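Side-chain contacts in putative exported protein (Bacteroides fragilis, PDB 4RAA), which is of unknown function but adopts a six-bladed beta-propeller fold of the YWTD superfamily and is probably exported from the cytoplasm: residues E148-S152 with K153-F157; Y246-I249 with Q250-Y253; E260-E263 with R264-F267. All coordinates share one frame; numbering follows the deposited sequence.

Interaction 1 of 3, residues E148-S152 with K153-F157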
ATOM      1  N   GLU A 148       6.302  15.578 -12.347  1.00 50.93           N
ATOM      2  CA  GLU A 148       6.735  14.891 -13.569  1.00 54.99           C
ATOM      3  C   GLU A 148       6.799  15.856 -14.756  1.00 59.88           C
ATOM      4  O   GLU A 148       6.017  16.805 -14.844  1.00 61.57           O
ATOM      5  CB  GLU A 148       5.823  13.700 -13.906  1.00 55.35           C
ATOM      6  CG  GLU A 148       5.903  12.558 -12.899  1.00 53.08           C
ATOM      7  CD  GLU A 148       5.319  11.225 -13.373  1.00 52.42           C
ATOM      8  OE1 GLU A 148       4.902  11.093 -14.549  1.00 55.40           O
ATOM      9  OE2 GLU A 148       5.302  10.281 -12.550  1.00 47.64           O
ATOM     10  N   TYR A 149       7.739  15.575 -15.662  1.00 65.93           N
ATOM     11  CA  TYR A 149       8.004  16.373 -16.889  1.00 68.04           C
ATOM     12  C   TYR A 149       8.326  15.518 -18.148  1.00 71.37           C
ATOM     13  O   TYR A 149       8.691  16.066 -19.194  1.00 73.27           O
ATOM     14  CB  TYR A 149       9.156  17.357 -16.602  1.00 64.93           C
ATOM     15  CG  TYR A 149      10.365  16.703 -15.977  1.00 62.43           C
ATOM     16  CD1 TYR A 149      10.443  16.531 -14.584  1.00 61.40           C
ATOM     17  CD2 TYR A 149      11.422  16.223 -16.764  1.00 65.46           C
ATOM     18  CE1 TYR A 149      11.544  15.908 -13.990  1.00 63.25           C
ATOM     19  CE2 TYR A 149      12.533  15.605 -16.180  1.00 66.92           C
ATOM     20  CZ  TYR A 149      12.592  15.452 -14.792  1.00 64.56           C
ATOM     21  OH  TYR A 149      13.675  14.849 -14.199  1.00 62.83           O
ATOM     22  N   THR A 150       8.083  14.205 -18.065  1.00 73.48           N
ATOM     23  CA  THR A 150       8.450  13.212 -19.082  1.00 68.59           C
ATOM     24  C   THR A 150       7.278  12.964 -20.072  1.00 67.02           C
ATOM     25  O   THR A 150       6.455  13.861 -20.285  1.00 62.34           O
ATOM     26  CB  THR A 150       8.916  11.929 -18.340  1.00 67.31           C
ATOM     27  OG1 THR A 150       7.811  11.375 -17.609  1.00 65.21           O
ATOM     28  CG2 THR A 150      10.063  12.248 -17.360  1.00 66.48           C
ATOM     29  N   ASP A 151       7.242  11.781 -20.702  1.00 71.92           N
ATOM     30  CA  ASP A 151       6.178  11.370 -21.653  1.00 75.16           C
ATOM     31  C   ASP A 151       4.783  11.293 -21.018  1.00 69.75           C
ATOM     32  O   ASP A 151       3.811  11.747 -21.622  1.00 67.79           O
ATOM     33  CB  ASP A 151       6.502   9.991 -22.278  1.00 79.75           C
ATOM     34  CG  ASP A 151       7.675  10.037 -23.253  1.00 81.99           C
ATOM     35  OD1 ASP A 151       7.523  10.616 -24.351  1.00 82.73           O
ATOM     36  OD2 ASP A 151       8.736   9.456 -22.941  1.00 82.83           O
ATOM     37  N   SER A 152       4.723  10.673 -19.832  1.00 65.34           N
ATOM     38  CA  SER A 152       3.517  10.481 -18.987  1.00 61.88           C
ATOM     39  C   SER A 152       2.425  11.577 -19.055  1.00 60.03           C
ATOM     40  O   SER A 152       2.762  12.757 -19.100  1.00 61.41           O
ATOM     41  CB  SER A 152       4.006  10.310 -17.531  1.00 60.06           C
ATOM     42  OG  SER A 152       2.974  10.404 -16.572  1.00 62.94           O
ATOM     43  N   LYS A 153       1.139  11.185 -19.064  1.00 57.38           N
ATOM     44  CA  LYS A 153       0.002  12.157 -19.087  1.00 57.03           C
ATOM     45  C   LYS A 153       0.023  13.060 -17.863  1.00 54.50           C
ATOM     46  O   LYS A 153      -0.310  14.244 -17.951  1.00 55.27           O
ATOM     47  CB  LYS A 153      -1.380  11.473 -19.166  1.00 58.20           C
ATOM     48  CG  LYS A 153      -2.556  12.462 -19.246  1.00 60.52           C
ATOM     49  CD  LYS A 153      -3.915  11.817 -19.503  1.00 64.08           C
ATOM     50  CE  LYS A 153      -5.020  12.877 -19.530  1.00 64.10           C
ATOM     51  NZ  LYS A 153      -6.390  12.336 -19.782  1.00 64.65           N
ATOM     52  N   LEU A 154       0.401  12.482 -16.728  1.00 53.30           N
ATOM     53  CA  LEU A 154       0.538  13.216 -15.470  1.00 53.00           C
ATOM     54  C   LEU A 154       1.561  14.370 -15.538  1.00 49.98           C
ATOM     55  O   LEU A 154       1.445  15.338 -14.781  1.00 47.96           O
ATOM     56  CB  LEU A 154       0.893  12.237 -14.341  1.00 53.77           C
ATOM     57  CG  LEU A 154       0.987  12.761 -12.912  1.00 54.16           C
ATOM     58  CD1 LEU A 154      -0.300  13.432 -12.466  1.00 53.95           C
ATOM     59  CD2 LEU A 154       1.330  11.621 -11.984  1.00 55.74           C
ATOM     60  N   SER A 155       2.546  14.261 -16.437  1.00 50.08           N
ATOM     61  CA  SER A 155       3.547  15.317 -16.671  1.00 48.05           C
ATOM     62  C   SER A 155       2.976  16.606 -17.276  1.00 47.74           C
ATOM     63  O   SER A 155       3.651  17.623 -17.230  1.00 46.59           O
ATOM     64  CB  SER A 155       4.657  14.821 -17.604  1.00 49.53           C
ATOM     65  OG  SER A 155       5.135  13.547 -17.213  1.00 51.28           O
ATOM     66  N   ASP A 156       1.780  16.543 -17.886  1.00 48.64           N
ATOM     67  CA  ASP A 156       1.088  17.708 -18.488  1.00 48.57           C
ATOM     68  C   ASP A 156       0.104  18.433 -17.547  1.00 46.51           C
ATOM     69  O   ASP A 156      -0.674  19.288 -17.997  1.00 46.79           O
ATOM     70  CB  ASP A 156       0.339  17.278 -19.766  1.00 50.79           C
ATOM     71  CG  ASP A 156       1.262  16.749 -20.854  1.00 52.95           C
ATOM     72  OD1 ASP A 156       2.427  17.202 -20.961  1.00 53.63           O
ATOM     73  OD2 ASP A 156       0.797  15.890 -21.635  1.00 53.95           O
ATOM     74  N   PHE A 157       0.127  18.094 -16.257  1.00 44.42           N
ATOM     75  CA  PHE A 157      -0.722  18.733 -15.250  1.00 42.63           C
ATOM     76  C   PHE A 157       0.089  19.068 -14.006  1.00 40.87           C
ATOM     77  O   PHE A 157       1.139  18.458 -13.758  1.00 41.10           O
ATOM     78  CB  PHE A 157      -1.889  17.827 -14.882  1.00 42.27           C
ATOM     79  CG  PHE A 157      -2.887  17.645 -15.982  1.00 44.06           C
ATOM     80  CD1 PHE A 157      -2.743  16.615 -16.918  1.00 46.11           C
ATOM     81  CD2 PHE A 157      -4.003  18.481 -16.075  1.00 44.90           C
ATOM     82  CE1 PHE A 157      -3.690  16.431 -17.934  1.00 47.59           C
ATOM     83  CE2 PHE A 157      -4.953  18.303 -17.093  1.00 47.27           C
ATOM     84  CZ  PHE A 157      -4.796  17.277 -18.024  1.00 47.65           C
TER
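Ser-155 turns its hydroxyl back into the bend formed by Glu-148 to Ser-152, where several polar groups converge on it. Its chi1 of -47° sets OG beside its own backbone N, facing Thr-150. Both bonds from that residue are weak: Thr-150 N lies 3.1 Å from Ser-155 OG, and Thr-150 OG1 lies 3.5 Å from the same oxygen. The backbone makes a firmer link, with Ser-155 N donating to Ser-152 O at 3.1 Å. Ser-152 OG has two roles. It donates to Glu-148 OE1 at 2.9 Å, nearly in line with that oxygen's C-O bond, and it weakly accepts Leu-154 N at 3.3 Å, as in an ST turn at the start of 3-10 segment 153-156.

In van der Waals contact, Glu-148 CB rests against Ser-155 OG, and Glu-148 OE1 passes Leu-154 CB, the two side chains crossing at about a right angle. A CA-H...O contact of 3.4 Å from Ser-155 CA to Glu-148 O brings the backbones close.

The whole turn links strands 142-145 and 157-162 of a four-stranded antiparallel sheet. Lys-175, just beyond strand 168-174, donates to Glu-148 O and Phe-157 O. Tyr-171 of that strand meets Lys-153, Leu-154 and the ring of Phe-157, and Asp-156 forms a salt bridge with Lys-178.

Interaction 2 of 3, residues Y246-I249 with Q250-Y253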
ATOM      1  N   TYR A 246      18.651  30.858 -12.079  1.00 46.64           N
ATOM      2  CA  TYR A 246      19.685  31.914 -12.002  1.00 47.15           C
ATOM      3  C   TYR A 246      19.238  33.126 -12.785  1.00 47.65           C
ATOM      4  O   TYR A 246      19.274  34.227 -12.247  1.00 48.30           O
ATOM      5  CB  TYR A 246      21.080  31.476 -12.490  1.00 47.78           C
ATOM      6  CG  TYR A 246      22.101  32.631 -12.496  1.00 49.11           C
ATOM      7  CD1 TYR A 246      22.666  33.119 -11.298  1.00 48.11           C
ATOM      8  CD2 TYR A 246      22.486  33.255 -13.700  1.00 50.83           C
ATOM      9  CE1 TYR A 246      23.576  34.176 -11.304  1.00 49.11           C
ATOM     10  CE2 TYR A 246      23.399  34.311 -13.714  1.00 51.75           C
ATOM     11  CZ  TYR A 246      23.937  34.764 -12.519  1.00 51.28           C
ATOM     12  OH  TYR A 246      24.843  35.795 -12.535  1.00 53.40           O
ATOM     13  N   ASP A 247      18.855  32.919 -14.046  1.00 48.09           N
ATOM     14  CA  ASP A 247      18.375  34.014 -14.905  1.00 49.18           C
ATOM     15  C   ASP A 247      17.111  34.677 -14.366  1.00 47.91           C
ATOM     16  O   ASP A 247      16.948  35.893 -14.494  1.00 48.83           O
ATOM     17  CB  ASP A 247      18.139  33.546 -16.353  1.00 50.58           C
ATOM     18  CG  ASP A 247      19.425  33.354 -17.146  1.00 52.73           C
ATOM     19  OD1 ASP A 247      20.492  33.888 -16.775  1.00 53.71           O
ATOM     20  OD2 ASP A 247      19.353  32.687 -18.196  1.00 54.26           O
ATOM     21  N   LEU A 248      16.239  33.877 -13.759  1.00 46.38           N
ATOM     22  CA  LEU A 248      15.005  34.374 -13.160  1.00 45.50           C
ATOM     23  C   LEU A 248      15.272  35.382 -12.031  1.00 45.87           C
ATOM     24  O   LEU A 248      14.608  36.412 -11.946  1.00 46.45           O
ATOM     25  CB  LEU A 248      14.170  33.195 -12.651  1.00 43.62           C
ATOM     26  CG  LEU A 248      12.835  33.460 -11.959  1.00 42.20           C
ATOM     27  CD1 LEU A 248      11.949  34.378 -12.770  1.00 42.50           C
ATOM     28  CD2 LEU A 248      12.109  32.150 -11.676  1.00 40.76           C
ATOM     29  N   ILE A 249      16.253  35.075 -11.189  1.00 46.48           N
ATOM     30  CA  ILE A 249      16.660  35.946 -10.068  1.00 47.96           C
ATOM     31  C   ILE A 249      17.286  37.273 -10.549  1.00 49.81           C
ATOM     32  O   ILE A 249      17.134  38.298  -9.882  1.00 50.12           O
ATOM     33  CB  ILE A 249      17.524  35.133  -9.049  1.00 49.60           C
ATOM     34  CG1 ILE A 249      16.569  34.223  -8.254  1.00 49.09           C
ATOM     35  CG2 ILE A 249      18.313  36.019  -8.088  1.00 50.18           C
ATOM     36  CD1 ILE A 249      17.228  33.174  -7.394  1.00 50.85           C
ATOM     37  N   GLN A 250      17.944  37.253 -11.711  1.00 51.56           N
ATOM     38  CA  GLN A 250      18.518  38.469 -12.315  1.00 53.91           C
ATOM     39  C   GLN A 250      17.460  39.435 -12.855  1.00 55.29           C
ATOM     40  O   GLN A 250      17.765  40.615 -13.028  1.00 57.77           O
ATOM     41  CB  GLN A 250      19.482  38.136 -13.474  1.00 55.39           C
ATOM     42  CG  GLN A 250      20.638  37.199 -13.137  1.00 55.43           C
ATOM     43  CD  GLN A 250      21.451  37.639 -11.936  1.00 54.87           C
ATOM     44  OE1 GLN A 250      21.752  36.841 -11.047  1.00 53.10           O
ATOM     45  NE2 GLN A 250      21.784  38.921 -11.891  1.00 56.51           N
ATOM     46  N   SER A 251      16.243  38.948 -13.134  1.00 54.69           N
ATOM     47  CA  SER A 251      15.164  39.776 -13.694  1.00 54.72           C
ATOM     48  C   SER A 251      14.330  40.497 -12.642  1.00 52.47           C
ATOM     49  O   SER A 251      14.388  40.186 -11.449  1.00 49.05           O
ATOM     50  CB  SER A 251      14.227  38.923 -14.562  1.00 54.76           C
ATOM     51  OG  SER A 251      13.531  37.966 -13.779  1.00 53.26           O
ATOM     52  N   ASP A 252      13.540  41.452 -13.132  1.00 53.87           N
ATOM     53  CA  ASP A 252      12.595  42.213 -12.317  1.00 53.49           C
ATOM     54  C   ASP A 252      11.361  41.390 -11.921  1.00 50.85           C
ATOM     55  O   ASP A 252      10.627  41.822 -11.036  1.00 51.22           O
ATOM     56  CB  ASP A 252      12.137  43.486 -13.054  1.00 56.84           C
ATOM     57  CG  ASP A 252      13.270  44.507 -13.261  1.00 59.90           C
ATOM     58  OD1 ASP A 252      14.043  44.780 -12.313  1.00 59.35           O
ATOM     59  OD2 ASP A 252      13.357  45.072 -14.372  1.00 62.40           O
ATOM     60  N   TYR A 253      11.124  40.235 -12.571  1.00 48.93           N
ATOM     61  CA  TYR A 253       9.977  39.331 -12.272  1.00 46.06           C
ATOM     62  C   TYR A 253       9.978  38.771 -10.847  1.00 43.23           C
ATOM     63  O   TYR A 253      10.970  38.902 -10.124  1.00 44.30           O
ATOM     64  CB  TYR A 253       9.951  38.126 -13.234  1.00 45.88           C
ATOM     65  CG  TYR A 253       9.622  38.412 -14.684  1.00 47.77           C
ATOM     66  CD1 TYR A 253       8.340  38.856 -15.064  1.00 48.69           C
ATOM     67  CD2 TYR A 253      10.557  38.161 -15.696  1.00 48.99           C
ATOM     68  CE1 TYR A 253       8.014  39.078 -16.408  1.00 50.09           C
ATOM     69  CE2 TYR A 253      10.246  38.386 -17.034  1.00 51.32           C
ATOM     70  CZ  TYR A 253       8.981  38.839 -17.391  1.00 51.92           C
ATOM     71  OH  TYR A 253       8.704  39.048 -18.723  1.00 53.92           O
TER
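Gln-250 folds its side chain back over one face of the Tyr-246 ring, one helical turn earlier in the chain. Gln-250 CG makes a CH-pi contact, 4.3 Å from the centroid of the Tyr-246 ring and displaced toward its rim. A bend at chi2 of Gln-250 (-53°) then brings the amide over the same face, tilted by 35° from the ring plane, with OE1 nearest CE1 and CZ. Gln-250 OE1 also has a weak hydrogen bond from Lys-274 NZ.

Ser-251 is oriented quite differently. Its hydroxyl sits between its own N and carbonyl carbon (chi1 66°), which turns it back onto the preceding helical turn: Ser-251 OG donates to Leu-248 O at 2.6 Å, while Ser-251 N reaches Leu-248 O at 3.2 Å. Both donors approach from the same face of the carbonyl, the hydroxyl closer to its plane and the amide well above it. The i to i+4 bonds are weak here, Gln-250 N lying 3.3 Å from Tyr-246 O and Ser-251 N 3.4 Å from Asp-247 O. Farther on, Leu-248 CD1 packs loosely on Tyr-253 CB, and the Tyr-253 ring meets Phe-232 of helix 230-237 edge-to-face.

Chemically, the serine supplies two donors to one carbonyl where the i to i+4 bonds are weak, just before strand 254-261, whereas the tyrosine-glutamine pair at the surface is probably held mainly by dispersion, since an amide oxygen over a ring face should gain little electrostatically.

Interaction 3 of 3, residues E260-E263 with R264-F267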
ATOM      1  N   GLU A 260       0.189  31.598   2.700  1.00 30.72           N
ATOM      2  CA  GLU A 260      -0.404  30.969   3.883  0.50 31.21           C
ATOM      3  C   GLU A 260      -1.688  31.744   4.165  1.00 31.69           C
ATOM      4  O   GLU A 260      -1.707  32.975   4.189  1.00 32.34           O
ATOM      5  CB  GLU A 260       0.541  30.925   5.085  0.50 31.31           C
ATOM      6  CG  GLU A 260      -0.075  30.271   6.329  0.50 32.29           C
ATOM      7  CD  GLU A 260      -0.811  28.951   6.056  0.50 32.46           C
ATOM      8  OE1 GLU A 260      -0.350  28.137   5.216  0.50 32.54           O
ATOM      9  OE2 GLU A 260      -1.852  28.713   6.709  0.50 32.76           O
ATOM     10  N   GLU A 261      -2.780  31.008   4.337  1.00 31.96           N
ATOM     11  CA  GLU A 261      -4.094  31.612   4.555  1.00 32.53           C
ATOM     12  C   GLU A 261      -4.717  31.115   5.862  1.00 33.22           C
ATOM     13  O   GLU A 261      -4.475  29.980   6.272  1.00 32.53           O
ATOM     14  CB  GLU A 261      -4.999  31.296   3.351  1.00 32.58           C
ATOM     15  CG  GLU A 261      -6.197  32.237   3.217  1.00 33.32           C
ATOM     16  CD  GLU A 261      -7.102  31.962   2.021  1.00 33.35           C
ATOM     17  OE1 GLU A 261      -6.702  31.319   1.024  1.00 33.84           O
ATOM     18  OE2 GLU A 261      -8.256  32.428   2.068  1.00 33.64           O
ATOM     19  N   THR A 262      -5.468  32.001   6.526  1.00 35.03           N
ATOM     20  CA  THR A 262      -6.236  31.688   7.749  1.00 36.95           C
ATOM     21  C   THR A 262      -7.662  32.216   7.516  1.00 40.08           C
ATOM     22  O   THR A 262      -7.977  32.633   6.401  1.00 39.59           O
ATOM     23  CB  THR A 262      -5.610  32.307   9.031  1.00 36.75           C
ATOM     24  OG1 THR A 262      -5.741  33.731   9.019  1.00 36.93           O
ATOM     25  CG2 THR A 262      -4.141  31.927   9.177  1.00 35.71           C
ATOM     26  N   GLU A 263      -8.515  32.178   8.544  1.00 45.49           N
ATOM     27  CA  GLU A 263      -9.889  32.714   8.450  1.00 50.68           C
ATOM     28  C   GLU A 263      -9.925  34.235   8.371  1.00 49.07           C
ATOM     29  O   GLU A 263     -10.805  34.780   7.719  1.00 50.23           O
ATOM     30  CB  GLU A 263     -10.756  32.279   9.650  1.00 56.83           C
ATOM     31  CG  GLU A 263     -10.990  30.774   9.787  1.00 62.39           C
ATOM     32  CD  GLU A 263     -11.785  30.146   8.638  1.00 68.98           C
ATOM     33  OE1 GLU A 263     -12.497  30.863   7.896  1.00 71.64           O
ATOM     34  OE2 GLU A 263     -11.710  28.905   8.485  1.00 74.48           O
ATOM     35  N   ARG A 264      -8.971  34.899   9.022  1.00 48.26           N
ATOM     36  CA  ARG A 264      -8.932  36.366   9.129  1.00 50.35           C
ATOM     37  C   ARG A 264      -7.961  37.097   8.189  1.00 49.35           C
ATOM     38  O   ARG A 264      -8.232  38.245   7.815  1.00 51.22           O
ATOM     39  CB  ARG A 264      -8.635  36.779  10.586  1.00 53.59           C
ATOM     40  CG  ARG A 264      -7.267  36.374  11.139  1.00 55.64           C
ATOM     41  CD  ARG A 264      -7.016  36.969  12.513  1.00 59.57           C
ATOM     42  NE  ARG A 264      -7.836  36.368  13.567  1.00 61.89           N
ATOM     43  CZ  ARG A 264      -7.848  36.752  14.848  1.00 65.14           C
ATOM     44  NH1 ARG A 264      -7.089  37.766  15.285  1.00 70.09           N
ATOM     45  NH2 ARG A 264      -8.637  36.118  15.714  1.00 66.96           N
ATOM     46  N   ASP A 265      -6.841  36.454   7.838  1.00 45.98           N
ATOM     47  CA  ASP A 265      -5.802  37.069   7.003  1.00 43.59           C
ATOM     48  C   ASP A 265      -5.162  36.135   5.969  1.00 42.70           C
ATOM     49  O   ASP A 265      -5.493  34.946   5.887  1.00 45.85           O
ATOM     50  CB  ASP A 265      -4.733  37.702   7.913  1.00 43.73           C
ATOM     51  CG  ASP A 265      -3.934  36.683   8.726  1.00 42.03           C
ATOM     52  OD1 ASP A 265      -3.889  35.487   8.369  1.00 40.64           O
ATOM     53  OD2 ASP A 265      -3.310  37.104   9.730  1.00 40.97           O
ATOM     54  N   LEU A 266      -4.243  36.698   5.188  1.00 40.36           N
ATOM     55  CA  LEU A 266      -3.533  35.977   4.143  1.00 37.42           C
ATOM     56  C   LEU A 266      -2.169  36.652   3.917  1.00 35.26           C
ATOM     57  O   LEU A 266      -2.113  37.819   3.536  1.00 34.68           O
ATOM     58  CB  LEU A 266      -4.409  35.982   2.883  1.00 37.45           C
ATOM     59  CG  LEU A 266      -4.025  35.259   1.586  1.00 36.71           C
ATOM     60  CD1 LEU A 266      -5.268  35.081   0.722  1.00 37.71           C
ATOM     61  CD2 LEU A 266      -2.933  35.981   0.806  1.00 37.64           C
ATOM     62  N   PHE A 267      -1.095  35.910   4.191  1.00 34.13           N
ATOM     63  CA  PHE A 267       0.300  36.388   4.061  1.00 34.11           C
ATOM     64  C   PHE A 267       0.899  35.817   2.786  1.00 34.04           C
ATOM     65  O   PHE A 267       0.702  34.629   2.486  1.00 33.54           O
ATOM     66  CB  PHE A 267       1.161  35.917   5.239  1.00 33.11           C
ATOM     67  CG  PHE A 267       0.969  36.681   6.528  1.00 33.56           C
ATOM     68  CD1 PHE A 267      -0.223  37.341   6.866  1.00 34.44           C
ATOM     69  CD2 PHE A 267       1.986  36.642   7.482  1.00 33.86           C
ATOM     70  CE1 PHE A 267      -0.345  38.008   8.079  1.00 35.27           C
ATOM     71  CE2 PHE A 267       1.856  37.294   8.703  1.00 34.70           C
ATOM     72  CZ  PHE A 267       0.689  37.980   9.002  1.00 34.78           C
TER
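Thr-262 and Asp-265 hold the tight side of this beta hairpin, their side chains bonded across the turn. With chi1 of 69°, Thr-262 OG1 stands between its own N and carbonyl carbon and donates to Asp-265 OD1 at 2.6 Å, from above the carboxylate plane. A single backbone bond joins the same residues, Thr-262 N to Asp-265 O at 3.0 Å and nearly straight (167°). Next along the strands, Glu-260 and Phe-267 form an antiparallel hydrogen-bonded pair: Glu-260 N to Phe-267 O is 3.1 Å, and Phe-267 N to Glu-260 O is 3.0 Å. Between these two sets of bonds, Glu-261 and Leu-266, a non-hydrogen-bonded pair, point to the face opposite Glu-260 and Phe-267, with Leu-266 CD1 lying 3.8 Å from Glu-261 CD.

The turn itself is looser. Glu-263 and Arg-264 occupy its two corners, close to type I geometry, with Glu-263 exposed. Arg-264 N adds only a weak bond to Thr-262 OG1 (3.4 Å), and the guanidinium leads away to Glu-26 and the carbonyl of Ile-360.

Both buried acids have partners that fix their carboxylates: Lys-283, His-218 and Tyr-190 hold Glu-261, while the Thr-262 hydroxyl and His-317 meet Asp-265 at OD1 and Ile-360 N at OD2, tying this hairpin to strands 316-321 and 354-360.

The three contacts come in order along the chain, without overlap, and none touches another. Interaction 1 belongs to the four-stranded sheet that includes strands 142-145 and 157-162. Interactions 2 and 3 are linked by one strand, 254-261: residues 246-253 lead into it, and residues 260-267 reverse the chain from it into strand 265-272. Even so, their centres lie about 28 Å apart, against about 26 Å between interactions 1 and 2 and about 32 Å between 1 and 3. Interactions 1 and 2 lie peripherally, interaction 3 nearer the middle of the propeller. Together they are local contacts at a connection, a helix-to-strand passage and a hairpin turn, where the chain enters or reverses in the propeller's sheets.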